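Local coordinates for protein PilM (Escherichia coli, PDB 3EOI) that is of unknown molecular function but probably serves a plasmid-encoded type IV pilus system, at residues A[22-27]-A[48-53]; A[37-42]-A[65-70]; A[42-47]-A[58-63]. All coordinates share one frame; numbering follows the deposited sequence.

How the interactions relate
From the N terminus the chain runs through the long helix 10-34, and interaction 1 closes the first loop by bringing residues 48-53, at the end of the short helix 47-50, back onto its middle. Interaction 2 joins the loop after the long helix to the start of strand 66-72 and so crosses interaction 1 along the sequence. Interaction 3, nested inside the loop closed by interaction 2 and sharing Gly42 with it, lays residues 42-47 along strand 59-63; it also crosses interaction 1. Strands 59-63 and 66-72 are sheet neighbours, so together the contacts tie the connector between helix and sheet to both.

Interaction 1. Residues A[22-27]-A[48-53]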
# COMPACT_ATOMS: atom_id res chain seq x y z
N ILE A 22 1.03 -2.36 6.54
CA ILE A 22 0.11 -1.79 7.52
C ILE A 22 0.85 -0.74 8.35
O ILE A 22 0.28 0.33 8.68
CB ILE A 22 -0.50 -2.87 8.42
CG1 ILE A 22 -1.49 -3.69 7.57
CG2 ILE A 22 -1.23 -2.25 9.60
CD1 ILE A 22 -1.83 -5.00 8.15
N ARG A 23 2.11 -1.01 8.65
CA ARG A 23 2.92 -0.07 9.45
C ARG A 23 3.07 1.26 8.75
O ARG A 23 2.92 2.35 9.40
CB ARG A 23 4.30 -0.67 9.69
CG ARG A 23 5.06 -0.02 10.76
CD ARG A 23 6.17 -0.94 11.19
NE ARG A 23 7.14 -1.18 10.10
CZ ARG A 23 7.39 -2.38 9.54
NH1 ARG A 23 6.77 -3.50 9.96
NH2 ARG A 23 8.30 -2.45 8.57
N TYR A 24 3.42 1.21 7.46
CA TYR A 24 3.58 2.44 6.68
C TYR A 24 2.25 3.14 6.43
O TYR A 24 2.15 4.38 6.57
CB TYR A 24 4.32 2.16 5.34
CG TYR A 24 5.84 2.07 5.59
CD1 TYR A 24 6.40 0.87 5.97
CD2 TYR A 24 6.70 3.20 5.49
CE1 TYR A 24 7.75 0.71 6.22
CE2 TYR A 24 8.11 3.04 5.73
CZ TYR A 24 8.60 1.77 6.10
OH TYR A 24 9.93 1.50 6.43
N MET A 25 1.23 2.40 5.99
CA MET A 25 -0.13 2.93 5.89
C MET A 25 -0.52 3.72 7.17
O MET A 25 -0.94 4.89 7.09
CB MET A 25 -1.14 1.78 5.66
CG MET A 25 -2.55 2.28 5.66
SD MET A 25 -3.82 0.95 5.31
CE MET A 25 -3.62 -0.03 6.67
N ASN A 26 -0.43 3.08 8.34
CA ASN A 26 -0.82 3.75 9.62
C ASN A 26 0.02 5.00 9.85
O ASN A 26 -0.50 6.06 10.25
CB ASN A 26 -0.68 2.80 10.80
CG ASN A 26 -1.88 1.92 10.95
OD1 ASN A 26 -2.99 2.34 10.66
ND2 ASN A 26 -1.66 0.69 11.38
N ALA A 27 1.31 4.93 9.58
CA ALA A 27 2.16 6.12 9.81
C ALA A 27 1.81 7.29 8.88
O ALA A 27 1.77 8.48 9.31
CB ALA A 27 3.62 5.76 9.68
N ALA A 48 11.73 10.90 8.31
CA ALA A 48 11.56 11.57 9.59
C ALA A 48 10.08 11.73 9.96
O ALA A 48 9.70 11.47 11.09
CB ALA A 48 12.26 12.92 9.61
N GLN A 49 9.24 12.17 9.01
CA GLN A 49 7.80 12.32 9.30
C GLN A 49 7.13 11.02 9.68
O GLN A 49 6.28 10.98 10.58
CB GLN A 49 7.07 13.00 8.15
CG GLN A 49 7.58 14.42 7.95
CD GLN A 49 7.16 15.05 6.63
OE1 GLN A 49 7.05 14.38 5.61
NE2 GLN A 49 6.94 16.36 6.65
N LEU A 50 7.50 9.93 9.02
CA LEU A 50 6.91 8.63 9.32
C LEU A 50 7.53 7.92 10.54
O LEU A 50 6.95 6.97 11.11
CB LEU A 50 7.06 7.74 8.10
CG LEU A 50 6.41 8.33 6.86
CD1 LEU A 50 6.39 7.33 5.79
CD2 LEU A 50 4.96 8.82 7.10
N GLY A 51 8.72 8.34 10.92
CA GLY A 51 9.47 7.60 11.94
C GLY A 51 9.89 6.21 11.53
O GLY A 51 10.10 5.33 12.37
N LEU A 52 10.04 5.98 10.22
CA LEU A 52 10.37 4.68 9.71
C LEU A 52 11.47 4.89 8.67
O LEU A 52 11.48 5.92 7.99
CB LEU A 52 9.12 4.07 9.07
CG LEU A 52 7.97 3.73 10.02
CD1 LEU A 52 6.64 3.52 9.25
CD2 LEU A 52 8.36 2.52 10.89
N PRO A 53 12.43 3.95 8.58
CA PRO A 53 13.41 4.20 7.55
C PRO A 53 12.83 3.84 6.22
O PRO A 53 11.65 3.49 6.14
CB PRO A 53 14.55 3.23 7.89
CG PRO A 53 13.89 2.11 8.55
CD PRO A 53 12.66 2.65 9.26
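Leu52 places its CD1 methyl over one face of the Tyr24 ring, and the remaining side chains gather round this pair. The methyl sits above the ring centre, 3.8 Å from the centroid and 12° off the normal, a well-centred CH-pi contact. The same methyl packs against Ala27 CB at 3.8 Å, three residues further along the helix, while CD2 turns toward Arg23, lying 4.0 Å from NE at the guanidinium edge. Leu52 CB reaches the outer part of the tyrosine, 3.6 Å from CE2. Leu50 comes in differently: it crosses Tyr24 at about a right angle and offers CD1 to the ring edge, with its other methyl, CD2, 4.2 Å from Ala27 CB. With CG beside the backbone N (chi1 -80°), Tyr24 carries its hydroxyl past Leu52, where OH donates a short 2.6 Å bond to Pro53 O. That acceptor lies in the ring plane, although the hydroxyl stands above the carbonyl plane. Bond and methyl thus fix the ring from its edge and one face. Gly51, with positive phi, turns the chain between the two leucines, and the Arg23 charge is engaged by Asp20 in a salt bridge. Beyond this contact, Leu50 also rests on Ile28 of helix 10-34 and on Leu45, Tyr24 touches Thr55 and Val58 ahead of strand 59-63, and Ile22 meets Leu81 and Gln84 of helix 77-84.

Interaction 2. Residues A[37-42]-A[65-70]; sequences ERRAAG and QRVFVW
Gln65, which carries most of the contact on its side, has a positive phi (63°) and ends the tight turn that leads into strand 66-72. Its CB packs 4.1 Å from Arg39 CB, and its extended side chain runs beside the backbone of the other segment, with CG 4.1 Å from Ala40 CA. The carbonyl of Gln65 is the polar centre: Arg39 NH1 donates to Gln65 O at 3.0 Å, with an angle of 155° at the hydrogen. The acceptor lies in the guanidinium plane, but NH1 stands above the carbonyl plane. Arg39 is extended from CG to NE, so its methylenes also pass close to this oxygen, CD lying 3.5 Å from Gln65 O, before the guanidinium swings round at chi4 (-84°). Arg66 directs its CB away from the loop and packs on Met123 and Ile109; its CA lies at the guanidinium edge, 3.8 Å from Arg39 NH1. Val67 makes a looser approach, CG1 standing 4.3 Å from Arg39 NH1, and also packs on Ile28 and Leu32 of helix 10-34 and on Trp122. At Arg39 NH2 a salt bridge to the C-terminal carboxylate of Asn124 complements the bond of NH1, so one guanidinium bridges a turn and a chain end. From Phe68 to Trp70 the strand leaves the loop behind and pairs with strands 59-63 and 119-123. The whole is a beta-hairpin end clamped by the loop that follows the long helix, within the helix-on-antiparallel-sheet architecture familiar from type IV pilins.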
# COMPACT_ATOMS: atom_id res chain seq x y z
N GLU A 37 -3.29 19.73 5.72
CA GLU A 37 -2.80 20.68 4.72
C GLU A 37 -1.62 20.15 3.87
O GLU A 37 -1.29 20.70 2.81
CB GLU A 37 -2.39 21.99 5.39
CG GLU A 37 -1.09 21.93 6.13
CD GLU A 37 -1.20 21.33 7.55
OE1 GLU A 37 -2.30 20.90 8.04
OE2 GLU A 37 -0.12 21.33 8.19
N ARG A 38 -0.97 19.10 4.38
CA ARG A 38 0.17 18.49 3.65
C ARG A 38 -0.31 17.82 2.34
O ARG A 38 0.46 17.73 1.37
CB ARG A 38 0.90 17.50 4.57
CG ARG A 38 1.97 16.66 3.84
CD ARG A 38 3.11 17.51 3.39
NE ARG A 38 4.16 16.72 2.73
CZ ARG A 38 4.03 16.26 1.48
NH1 ARG A 38 2.89 16.50 0.79
NH2 ARG A 38 5.01 15.56 0.91
N ARG A 39 -1.57 17.44 2.30
CA ARG A 39 -2.13 16.80 1.08
C ARG A 39 -1.93 17.58 -0.23
O ARG A 39 -1.67 17.00 -1.29
CB ARG A 39 -3.59 16.49 1.25
CG ARG A 39 -3.81 15.36 2.26
CD ARG A 39 -5.29 15.17 2.58
NE ARG A 39 -5.56 14.02 3.49
CZ ARG A 39 -5.69 12.75 3.07
NH1 ARG A 39 -5.66 12.45 1.73
NH2 ARG A 39 -5.85 11.79 3.96
N ALA A 40 -2.01 18.89 -0.14
CA ALA A 40 -1.96 19.71 -1.33
C ALA A 40 -0.60 19.69 -1.98
O ALA A 40 -0.48 19.98 -3.18
CB ALA A 40 -2.35 21.12 -0.97
N ALA A 41 0.44 19.39 -1.23
CA ALA A 41 1.76 19.56 -1.82
C ALA A 41 2.20 18.36 -2.70
O ALA A 41 3.12 18.48 -3.51
CB ALA A 41 2.81 19.82 -0.72
N GLY A 42 1.57 17.21 -2.54
CA GLY A 42 2.01 16.06 -3.35
C GLY A 42 3.25 15.32 -2.89
O GLY A 42 3.69 15.49 -1.76
N GLN A 65 -4.36 15.51 -3.89
CA GLN A 65 -4.80 15.52 -2.46
C GLN A 65 -5.28 14.18 -1.88
O GLN A 65 -5.83 14.14 -0.77
CB GLN A 65 -5.83 16.62 -2.21
CG GLN A 65 -5.38 18.01 -2.74
CD GLN A 65 -6.45 19.02 -2.54
OE1 GLN A 65 -6.97 19.17 -1.43
NE2 GLN A 65 -6.89 19.62 -3.63
N ARG A 66 -5.02 13.08 -2.57
CA ARG A 66 -5.31 11.77 -2.00
C ARG A 66 -3.99 11.07 -1.87
O ARG A 66 -3.08 11.32 -2.65
CB ARG A 66 -6.26 10.98 -2.90
CG ARG A 66 -7.67 11.60 -2.88
CD ARG A 66 -8.67 10.85 -3.75
NE ARG A 66 -8.41 11.09 -5.16
CZ ARG A 66 -9.38 11.12 -6.09
NH1 ARG A 66 -9.05 11.39 -7.35
NH2 ARG A 66 -10.64 10.90 -5.74
N VAL A 67 -3.90 10.19 -0.91
CA VAL A 67 -2.71 9.41 -0.74
C VAL A 67 -2.99 7.96 -1.14
O VAL A 67 -4.06 7.37 -0.85
CB VAL A 67 -2.20 9.44 0.73
CG1 VAL A 67 -3.21 8.87 1.74
CG2 VAL A 67 -0.82 8.74 0.88
N PHE A 68 -1.98 7.39 -1.79
CA PHE A 68 -2.04 6.03 -2.33
C PHE A 68 -0.84 5.27 -1.75
O PHE A 68 0.33 5.76 -1.80
CB PHE A 68 -1.81 6.05 -3.83
CG PHE A 68 -2.83 6.82 -4.61
CD1 PHE A 68 -3.85 6.17 -5.29
CD2 PHE A 68 -2.78 8.24 -4.66
CE1 PHE A 68 -4.83 6.91 -6.00
CE2 PHE A 68 -3.73 8.94 -5.35
CZ PHE A 68 -4.75 8.30 -6.02
N VAL A 69 -1.11 4.06 -1.27
CA VAL A 69 -0.08 3.21 -0.68
C VAL A 69 -0.27 1.84 -1.33
O VAL A 69 -1.40 1.33 -1.43
CB VAL A 69 -0.26 3.06 0.86
CG1 VAL A 69 0.75 2.08 1.44
CG2 VAL A 69 -0.17 4.42 1.51
N TRP A 70 0.81 1.25 -1.81
CA TRP A 70 0.62 0.00 -2.55
C TRP A 70 1.77 -0.97 -2.44
O TRP A 70 2.92 -0.61 -2.09
CB TRP A 70 0.36 0.31 -4.04
CG TRP A 70 1.56 0.91 -4.81
CD1 TRP A 70 2.56 0.24 -5.42
CD2 TRP A 70 1.84 2.31 -4.99
NE1 TRP A 70 3.43 1.11 -6.02
CE2 TRP A 70 3.03 2.40 -5.74
CE3 TRP A 70 1.20 3.49 -4.60
CZ2 TRP A 70 3.58 3.59 -6.10
CZ3 TRP A 70 1.80 4.72 -4.96
CH2 TRP A 70 2.99 4.74 -5.71

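Interaction 3. Residues A[42-47]-A[58-63]; sequences GGQLTS and VSHLIS
Four hydrogen bonds join the loop 42-47 to strand 59-63, two between backbones and two using a side chain. Ile62 N donates to Gly43 O at 2.8 Å, almost straight at 170° and nearly along the C=O axis. The return bond from Gly43 N to Ile62 O is weak, and Gly42 CA adds a C-H...O contact to that same oxygen at 3.3 Å. Both glycines have positive phi, and the backbone angles of Gly42 suit a residue without a CB.

His60 O is taken by the amide of Gln44, whose NE2 comes in on a lone pair at 2.8 Å. The first torsion of Gln44 (chi1 -78°, CG anti to the carbonyl carbon) puts CG over one face of the His60 ring, 3.8 Å from the centroid and offset toward the rim, as a CH-pi contact; the bend at chi2 (76°) then folds the amide back to His60 O. At the ring edge, Leu45 N donates to His60 NE2 at 3.0 Å, in the imidazole plane. His60 is therefore gripped at its backbone oxygen, ring face and ring edge, although its CG occupies the crowded position between backbone N and carbonyl carbon. Next to this polar set, Leu45 CD2 meets Ile62 CD1 at 4.0 Å, and Leu45 also touches Tyr31 of helix 10-34. Beyond it, Thr46 caps helix 47-50 in a capping box, in which Thr46 N donates to Gln49 OE1.

Because NE2 serves as an acceptor from a backbone N-H, the contact is consistent with a neutral His60 that carries its proton on ND1; protonation of NE2 would probably disfavour this bond.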
# COMPACT_ATOMS: atom_id res chain seq x y z
N GLY A 42 1.57 17.21 -2.54
CA GLY A 42 2.01 16.06 -3.35
C GLY A 42 3.25 15.32 -2.89
O GLY A 42 3.69 15.49 -1.76
N GLY A 43 3.77 14.44 -3.74
CA GLY A 43 5.09 13.81 -3.46
C GLY A 43 4.91 12.78 -2.38
O GLY A 43 3.91 12.07 -2.35
N GLN A 44 5.92 12.67 -1.53
CA GLN A 44 5.89 11.67 -0.48
C GLN A 44 6.23 12.32 0.86
O GLN A 44 6.97 13.33 0.93
CB GLN A 44 6.98 10.61 -0.73
CG GLN A 44 6.73 9.53 -1.77
CD GLN A 44 6.86 9.98 -3.20
OE1 GLN A 44 7.73 10.80 -3.54
NE2 GLN A 44 6.03 9.39 -4.09
N LEU A 45 5.77 11.66 1.94
CA LEU A 45 6.17 12.06 3.27
C LEU A 45 7.58 11.51 3.49
O LEU A 45 7.99 10.53 2.86
CB LEU A 45 5.24 11.47 4.32
CG LEU A 45 3.78 11.82 4.14
CD1 LEU A 45 3.03 11.23 5.31
CD2 LEU A 45 3.61 13.32 4.16
N THR A 46 8.33 12.10 4.40
CA THR A 46 9.71 11.65 4.59
C THR A 46 9.87 10.61 5.68
O THR A 46 8.96 10.37 6.48
CB THR A 46 10.64 12.81 4.96
OG1 THR A 46 10.25 13.31 6.25
CG2 THR A 46 10.58 13.96 3.90
N SER A 47 11.06 9.99 5.73
CA SER A 47 11.38 9.03 6.80
C SER A 47 11.27 9.65 8.17
O SER A 47 10.70 9.03 9.09
CB SER A 47 12.77 8.42 6.60
OG SER A 47 12.67 7.41 5.62
N VAL A 58 7.01 -1.41 0.13
CA VAL A 58 5.77 -0.62 0.17
C VAL A 58 6.06 0.77 -0.39
O VAL A 58 7.12 1.33 -0.12
CB VAL A 58 5.09 -0.58 1.55
CG1 VAL A 58 6.07 -0.38 2.65
CG2 VAL A 58 3.98 0.46 1.58
N SER A 59 5.17 1.31 -1.24
CA SER A 59 5.38 2.58 -1.92
C SER A 59 4.16 3.47 -1.65
O SER A 59 3.10 2.96 -1.32
CB SER A 59 5.48 2.37 -3.41
OG SER A 59 6.56 1.43 -3.70
N HIS A 60 4.38 4.78 -1.76
CA HIS A 60 3.31 5.71 -1.63
C HIS A 60 3.48 6.98 -2.45
O HIS A 60 4.54 7.28 -2.99
CB HIS A 60 3.01 6.02 -0.16
CG HIS A 60 3.83 7.14 0.42
ND1 HIS A 60 5.10 6.94 0.92
CD2 HIS A 60 3.52 8.44 0.69
CE1 HIS A 60 5.57 8.09 1.40
NE2 HIS A 60 4.63 9.01 1.27
N LEU A 61 2.36 7.66 -2.62
CA LEU A 61 2.37 8.88 -3.41
C LEU A 61 1.15 9.68 -3.02
O LEU A 61 0.08 9.13 -2.81
CB LEU A 61 2.33 8.63 -4.93
CG LEU A 61 2.00 9.84 -5.83
CD1 LEU A 61 3.24 10.72 -5.97
CD2 LEU A 61 1.57 9.27 -7.18
N ILE A 62 1.34 10.98 -2.81
CA ILE A 62 0.22 11.89 -2.66
C ILE A 62 -0.03 12.60 -4.00
O ILE A 62 0.89 13.18 -4.57
CB ILE A 62 0.49 12.96 -1.57
CG1 ILE A 62 0.85 12.26 -0.24
CG2 ILE A 62 -0.72 13.91 -1.50
CD1 ILE A 62 1.55 13.20 0.78
N SER A 63 -1.25 12.51 -4.52
CA SER A 63 -1.59 13.08 -5.83
C SER A 63 -3.02 13.57 -5.84
O SER A 63 -3.92 12.88 -5.36
CB SER A 63 -1.42 12.01 -6.90
OG SER A 63 -1.69 12.58 -8.18